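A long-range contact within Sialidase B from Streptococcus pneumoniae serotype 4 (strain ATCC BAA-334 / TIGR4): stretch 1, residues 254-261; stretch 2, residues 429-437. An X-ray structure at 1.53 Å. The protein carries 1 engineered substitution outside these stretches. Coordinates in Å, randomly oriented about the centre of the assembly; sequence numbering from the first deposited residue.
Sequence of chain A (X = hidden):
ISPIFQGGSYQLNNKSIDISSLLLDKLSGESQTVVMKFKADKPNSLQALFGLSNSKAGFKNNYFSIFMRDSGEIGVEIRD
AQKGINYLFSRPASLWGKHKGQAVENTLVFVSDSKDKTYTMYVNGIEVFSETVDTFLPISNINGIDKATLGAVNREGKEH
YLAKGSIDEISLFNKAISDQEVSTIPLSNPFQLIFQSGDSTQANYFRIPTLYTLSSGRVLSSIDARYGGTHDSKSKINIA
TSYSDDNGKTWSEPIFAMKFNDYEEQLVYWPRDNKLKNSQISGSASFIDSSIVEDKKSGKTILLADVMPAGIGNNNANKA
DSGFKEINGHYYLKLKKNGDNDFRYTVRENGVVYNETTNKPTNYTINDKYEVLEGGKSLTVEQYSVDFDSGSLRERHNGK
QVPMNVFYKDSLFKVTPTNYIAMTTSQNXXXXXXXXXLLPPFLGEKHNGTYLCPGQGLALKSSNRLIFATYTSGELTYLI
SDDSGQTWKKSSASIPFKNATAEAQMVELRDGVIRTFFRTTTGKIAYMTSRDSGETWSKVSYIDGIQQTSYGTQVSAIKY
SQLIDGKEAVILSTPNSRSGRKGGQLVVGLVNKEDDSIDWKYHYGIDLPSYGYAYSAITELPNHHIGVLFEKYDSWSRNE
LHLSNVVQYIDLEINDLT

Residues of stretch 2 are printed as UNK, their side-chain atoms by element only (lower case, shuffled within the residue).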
# COMPACT_ATOMS: atom_id res chain seq x y z
N PRO A 254 -3.06 -1.75 -15.08
CA PRO A 254 -2.14 -2.71 -14.47
C PRO A 254 -2.19 -4.12 -15.07
O PRO A 254 -3.23 -4.55 -15.60
CB PRO A 254 -2.62 -2.78 -13.03
CG PRO A 254 -3.25 -1.44 -12.78
CD PRO A 254 -3.95 -1.13 -14.09
N ILE A 255 -1.06 -4.80 -15.00
CA ILE A 255 -0.98 -6.22 -15.35
C ILE A 255 -0.34 -6.92 -14.17
O ILE A 255 0.15 -6.26 -13.24
CB ILE A 255 -0.14 -6.48 -16.62
CG1 ILE A 255 1.32 -6.03 -16.44
CG2 ILE A 255 -0.80 -5.81 -17.80
CD1 ILE A 255 2.26 -6.47 -17.56
N PHE A 256 -0.34 -8.25 -14.19
CA PHE A 256 0.35 -8.99 -13.13
C PHE A 256 1.76 -9.36 -13.55
O PHE A 256 1.99 -9.81 -14.67
CB PHE A 256 -0.39 -10.28 -12.73
CG PHE A 256 -1.74 -10.05 -12.14
CD1 PHE A 256 -1.89 -9.37 -10.93
CD2 PHE A 256 -2.88 -10.52 -12.77
CE1 PHE A 256 -3.15 -9.16 -10.39
CE2 PHE A 256 -4.14 -10.32 -12.24
CZ PHE A 256 -4.28 -9.63 -11.04
N ALA A 257 2.70 -9.18 -12.61
CA ALA A 257 4.06 -9.68 -12.75
C ALA A 257 4.21 -11.07 -12.14
O ALA A 257 4.95 -11.91 -12.66
CB ALA A 257 5.06 -8.71 -12.12
N MET A 258 3.53 -11.30 -11.01
CA MET A 258 3.49 -12.61 -10.37
C MET A 258 2.10 -12.84 -9.83
O MET A 258 1.53 -11.97 -9.16
CB MET A 258 4.50 -12.71 -9.21
CG MET A 258 5.96 -12.58 -9.62
SD MET A 258 7.07 -12.86 -8.23
CE MET A 258 8.64 -12.47 -9.00
N LYS A 259 1.54 -14.01 -10.12
CA LYS A 259 0.19 -14.31 -9.67
C LYS A 259 0.02 -15.80 -9.43
O LYS A 259 0.73 -16.63 -10.03
CB LYS A 259 -0.83 -13.85 -10.70
CG LYS A 259 -0.83 -14.73 -11.94
CD LYS A 259 -1.94 -14.35 -12.89
CE LYS A 259 -3.24 -14.28 -12.14
NZ LYS A 259 -4.41 -13.97 -13.00
N PHE A 260 -0.91 -16.13 -8.54
CA PHE A 260 -1.35 -17.49 -8.30
C PHE A 260 -2.85 -17.55 -8.54
O PHE A 260 -3.55 -16.54 -8.41
CB PHE A 260 -1.09 -17.90 -6.85
CG PHE A 260 0.32 -18.28 -6.56
CD1 PHE A 260 0.98 -19.22 -7.34
CD2 PHE A 260 0.99 -17.72 -5.48
CE1 PHE A 260 2.29 -19.60 -7.04
CE2 PHE A 260 2.30 -18.09 -5.19
CZ PHE A 260 2.94 -19.02 -5.97
N ASN A 261 -3.34 -18.74 -8.87
CA ASN A 261 -4.74 -18.89 -9.24
C ASN A 261 -5.50 -19.90 -8.40
O ASN A 261 -6.63 -20.30 -8.74
CB ASN A 261 -4.87 -19.23 -10.73
CG ASN A 261 -4.52 -18.04 -11.61
OD1 ASN A 261 -4.96 -16.92 -11.35
ND2 ASN A 261 -3.71 -18.28 -12.63
N UNK A 429 9.93 -3.82 -21.14
CA UNK A 429 9.82 -2.74 -20.16
C UNK A 429 8.48 -2.73 -19.42
O UNK A 429 7.87 -1.67 -19.22
c UNK A 429 11.43 -1.32 -21.54
n UNK A 429 14.39 -0.02 -24.59
c UNK A 429 11.65 0.05 -22.15
c UNK A 429 13.17 -0.12 -24.08
c UNK A 429 10.09 -1.38 -20.82
n UNK A 429 12.16 -0.49 -24.86
n UNK A 429 12.96 0.14 -22.79
N UNK A 430 8.01 -3.91 -19.03
CA UNK A 430 6.83 -4.01 -18.19
C UNK A 430 5.51 -4.19 -18.93
O UNK A 430 4.45 -4.11 -18.32
N UNK A 431 5.56 -4.44 -20.24
CA UNK A 431 4.32 -4.73 -20.97
C UNK A 431 3.86 -6.17 -20.77
O UNK A 431 2.67 -6.46 -20.91
c UNK A 431 4.66 -2.89 -22.71
o UNK A 431 6.04 -1.55 -24.11
o UNK A 431 5.25 -3.42 -24.95
c UNK A 431 5.36 -2.59 -24.02
c UNK A 431 4.47 -4.39 -22.46
N UNK A 432 4.80 -7.06 -20.46
CA UNK A 432 4.50 -8.41 -19.99
C UNK A 432 5.67 -8.93 -19.17
O UNK A 432 6.80 -8.44 -19.29
o UNK A 432 5.36 -9.57 -21.94
c UNK A 432 4.20 -9.35 -21.16
N UNK A 433 5.40 -9.95 -18.35
CA UNK A 433 6.40 -10.56 -17.47
C UNK A 433 6.47 -12.06 -17.71
O UNK A 433 5.45 -12.71 -17.97
c UNK A 433 9.43 -7.33 -14.70
c UNK A 433 7.63 -5.71 -14.65
c UNK A 433 6.06 -8.84 -15.65
c UNK A 433 6.76 -6.75 -15.04
n UNK A 433 5.41 -6.73 -15.26
c UNK A 433 6.04 -10.29 -16.00
c UNK A 433 8.57 -8.36 -15.09
c UNK A 433 5.00 -7.98 -15.65
c UNK A 433 8.96 -6.03 -14.48
c UNK A 433 7.21 -8.06 -15.27
N UNK A 434 7.69 -12.60 -17.62
CA UNK A 434 7.95 -14.03 -17.74
C UNK A 434 7.42 -14.80 -16.55
O UNK A 434 7.09 -14.22 -15.51
o UNK A 434 9.22 -15.58 -20.36
c UNK A 434 9.45 -14.28 -17.83
c UNK A 434 9.45 -14.35 -20.35
c UNK A 434 10.10 -13.76 -19.12
o UNK A 434 9.17 -13.60 -21.30
N UNK A 435 7.36 -16.12 -16.70
CA UNK A 435 7.06 -16.97 -15.55
C UNK A 435 8.19 -16.87 -14.53
O UNK A 435 9.37 -16.88 -14.88
c UNK A 435 6.86 -18.42 -15.99
c UNK A 435 4.33 -18.22 -16.18
c UNK A 435 5.62 -18.64 -16.87
o UNK A 435 4.17 -18.40 -14.97
n UNK A 435 3.41 -17.65 -16.95
N UNK A 436 7.83 -16.77 -13.25
CA UNK A 436 8.83 -16.58 -12.21
C UNK A 436 9.71 -17.81 -12.00
O UNK A 436 9.30 -18.94 -12.28
c UNK A 436 6.05 -17.17 -10.14
c UNK A 436 8.20 -16.08 -10.89
c UNK A 436 8.11 -18.07 -9.33
c UNK A 436 7.43 -19.03 -8.61
c UNK A 436 6.04 -19.05 -8.66
c UNK A 436 5.35 -18.13 -9.43
c UNK A 436 7.44 -17.14 -10.11
N UNK A 437 10.95 -17.57 -11.57
CA UNK A 437 11.87 -18.63 -11.17
C UNK A 437 12.27 -18.41 -9.72
O UNK A 437 12.45 -17.27 -9.29
c UNK A 437 13.10 -18.64 -12.05
c UNK A 437 12.80 -18.95 -13.50
n UNK A 437 14.77 -20.18 -16.37
c UNK A 437 13.75 -19.28 -15.79
c UNK A 437 14.07 -18.95 -14.34
O HOH W 1 2.75 -10.16 -17.35
O HOH W 2 5.86 -14.30 -13.06

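Position 429 carries seven side-chain atoms: three carbons, a nitrogen, then a carbon bearing two more nitrogens. This guanidinium-tipped chain stays out of reach of stretch 1, and the residue is Arg-429. Position 430 has no side-chain atoms, yet its backbone takes part, with the carbonyl O of position 430 lying 3.3 Å from Ile-255 CD1. Its phi of 93° and psi of 10° would jam a CB against the preceding carbonyl oxygen, so it is Gly-430.

At position 431 three carbons run in a row, the third carrying two oxygens. The CA-to-CB bond points away from stretch 1, and only the backbone comes close, the carbonyl O of position 431 lying 3.4 Å from Ile-255 CD1. Two carbons before the carboxylate make it Glu-431. Position 432 has one carbon and one oxygen; the CA of position 432 lies 3.8 Å from Ile-255 CD1, while CB is directed away. This hydroxymethyl group is that of Ser-432.

Position 433 holds one carbon followed by fused five- and six-membered rings of eight carbons and one nitrogen. Its CA-to-CB bond points toward stretch 1, and Ala-257 CB sits over one face of the five-membered ring of position 433, 3.6 Å from the ring centroid and 8° off the normal, a nearly axial CH-pi contact. This indole is Trp-433. Ile-255 CD1 approaches Trp-433 CD1 obliquely at 3.7 Å.

Position 434 shows three carbons, the third with two oxygens, again directed away: Glu-434. Position 435 has the same carbon count, but its third carbon carries one oxygen and one nitrogen, a carboxamide that makes no contact here: Gln-435. At position 436 one carbon leads to a six-carbon ring with no polar atom, and the CB of position 436 is 4.1 Å from Met-258 CE; the residue is Phe-436. Phe-436 CZ meets Phe-260 CZ at 4.1 Å. Position 437 ends the stretch with four carbons in a row and a terminal nitrogen, directed away: Lys-437.

The contact has no direct hydrogen bond across it. Trp-433 packs against Ile-255 and Ala-257, and Phe-436 against Met-258 and Phe-260, with Met-258 SD oblique to the Phe-436 ring at 5.4 Å from its centroid. Water supplies the polar links. Water 1 donates to Phe-256 O and accepts from Trp-433 N, both at 2.8 Å; water 2 donates to Ala-257 O at 2.6 Å and to Glu-434 O at 2.7 Å. These bridges satisfy backbone groups that do not pair directly, while the two aromatic side chains supply most of the apolar packing.

Stretch 2 429-437: RGESWEQFK
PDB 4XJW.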